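Local coordinates for DUF5751 domain-containing protein (Sulfolobus tokodaii, PDB 2RBG), which is of unknown function, a small archaeal DUF5751-family protein of helices and strands, present as two copies in the deposited assembly, at the interface of chains A and B. Numbering follows the deposited sequence. Chains: chain A/B, Putative uncharacterized protein ST0493.

The interface of chains A and B. Residues chain A 23, 119, 121; chain B 73-74, 76-77, 80.
Two lysines of chain A grip the carboxylate oxygen OD2 of B:Asp76. The ammonium NZ of A:Lys23 comes to it on the anti side, 2.8 Å from OD2, and NZ of A:Lys119 on the syn side, 3.1 Å from OD2; both are salt bridges. A:Lys119 NZ also donates to OD1, again on the syn side, so that it bridges the two carboxylate oxygens from 17° out of their plane. The same ammonium gives a hydrogen bond of 2.9 Å to the backbone O of B:Asn73, met almost head-on at a C=O...N angle of 165°. Bends at chi2 and chi4 of A:Lys119 turn its end into this cluster, while the A:Lys119 and B:Asn73 side chains pass in opposite senses, the lysine CD lying 3.6 Å from the amide nitrogen ND2 of B:Asn73. An alanine in place of A:Lys119 would probably leave the B:Asn73 carbonyl without this donor and the B:Asp76 carboxylate held from chain A mainly by A:Lys23. Beside the charges, the A:Phe121 ring lies obliquely to the carboxylate, the planes 58° apart, and its CD1 packs 3.4 Å from CG1 of B:Ile77. Within chain A, CE of A:Lys23 sits over the centre of one ring face, which probably helps to direct the lysine ammonium towards B:Asp76. Chain A thus offers helix 17-31 and strand 117-121 to the 3-10 helix 72-74 and helix 75-81 of chain B, part of an interface that is not an exact two-fold and may reflect crystal packing.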
loop_
_atom_site.group_PDB
_atom_site.type_symbol
_atom_site.label_atom_id
_atom_site.label_comp_id
_atom_site.label_asym_id
_atom_site.label_seq_id
_atom_site.Cartn_x
_atom_site.Cartn_y
_atom_site.Cartn_z
ATOM N N LYS A 23 -1.287 -9.663 8.439
ATOM C CA LYS A 23 -0.567 -8.472 7.995
ATOM C C LYS A 23 -0.066 -7.671 9.192
ATOM O O LYS A 23 1.070 -7.200 9.211
ATOM C CB LYS A 23 -1.472 -7.568 7.151
ATOM C CG LYS A 23 -1.892 -8.135 5.804
ATOM C CD LYS A 23 -2.688 -7.092 5.016
ATOM C CE LYS A 23 -2.943 -7.544 3.591
ATOM N NZ LYS A 23 -1.667 -7.720 2.840
ATOM N N LYS A 119 2.733 1.738 8.103
ATOM C CA LYS A 119 2.043 1.074 7.005
ATOM C C LYS A 119 0.569 1.415 7.087
ATOM O O LYS A 119 -0.021 1.397 8.166
ATOM C CB LYS A 119 2.222 -0.448 7.090
ATOM C CG LYS A 119 1.403 -1.251 6.060
ATOM C CD LYS A 119 1.832 -0.968 4.624
ATOM C CE LYS A 119 0.992 -1.749 3.606
ATOM N NZ LYS A 119 1.276 -3.214 3.629
ATOM N N PHE A 121 -2.694 0.128 5.151
ATOM C CA PHE A 121 -3.355 -0.719 4.169
ATOM C C PHE A 121 -4.805 -0.303 4.319
ATOM O O PHE A 121 -5.607 -1.004 4.941
ATOM C CB PHE A 121 -3.205 -2.202 4.511
ATOM C CG PHE A 121 -3.647 -3.117 3.403
ATOM C CD1 PHE A 121 -2.781 -3.437 2.362
ATOM C CD2 PHE A 121 -4.938 -3.625 3.379
ATOM C CE1 PHE A 121 -3.197 -4.250 1.312
ATOM C CE2 PHE A 121 -5.367 -4.440 2.330
ATOM C CZ PHE A 121 -4.492 -4.753 1.295
ATOM N N ASN B 73 6.736 -1.309 0.946
ATOM C CA ASN B 73 5.850 -2.168 1.724
ATOM C C ASN B 73 4.384 -2.035 1.313
ATOM O O ASN B 73 3.501 -2.597 1.957
ATOM C CB ASN B 73 6.019 -1.890 3.234
ATOM C CG ASN B 73 5.563 -0.498 3.644
ATOM O OD1 ASN B 73 5.436 0.403 2.817
ATOM N ND2 ASN B 73 5.331 -0.314 4.943
ATOM N N GLU B 74 4.129 -1.320 0.219
ATOM C CA GLU B 74 2.760 -1.128 -0.248
ATOM C C GLU B 74 2.419 -1.903 -1.517
ATOM O O GLU B 74 1.391 -1.650 -2.145
ATOM C CB GLU B 74 2.487 0.360 -0.477
ATOM C CG GLU B 74 2.706 1.222 0.762
ATOM C CD GLU B 74 2.460 2.691 0.498
ATOM O OE1 GLU B 74 2.932 3.197 -0.541
ATOM O OE2 GLU B 74 1.804 3.343 1.335
ATOM N N ASP B 76 1.344 -4.790 -1.729
ATOM C CA ASP B 76 0.098 -5.522 -1.543
ATOM C C ASP B 76 -1.132 -4.661 -1.829
ATOM O O ASP B 76 -2.155 -5.179 -2.270
ATOM C CB ASP B 76 0.024 -6.151 -0.138
ATOM C CG ASP B 76 0.144 -5.138 0.988
ATOM O OD1 ASP B 76 0.450 -3.961 0.731
ATOM O OD2 ASP B 76 -0.062 -5.543 2.151
ATOM N N ILE B 77 -1.031 -3.353 -1.602
ATOM C CA ILE B 77 -2.157 -2.456 -1.869
ATOM C C ILE B 77 -2.329 -2.363 -3.384
ATOM O O ILE B 77 -3.444 -2.436 -3.908
ATOM C CB ILE B 77 -1.906 -1.033 -1.320
ATOM C CG1 ILE B 77 -1.636 -1.085 0.183
ATOM C CG2 ILE B 77 -3.129 -0.155 -1.580
ATOM C CD1 ILE B 77 -1.257 0.265 0.776
ATOM N N LYS B 80 -3.831 -5.544 -4.739
ATOM C CA LYS B 80 -5.242 -5.664 -4.377
ATOM C C LYS B 80 -6.101 -4.810 -5.304
ATOM O O LYS B 80 -7.157 -5.246 -5.771
ATOM C CB LYS B 80 -5.458 -5.220 -2.926
ATOM C CG LYS B 80 -6.915 -5.257 -2.467
ATOM C CD LYS B 80 -7.478 -6.673 -2.484
ATOM C CE LYS B 80 -8.910 -6.705 -1.970
ATOM N NZ LYS B 80 -9.809 -5.857 -2.796
#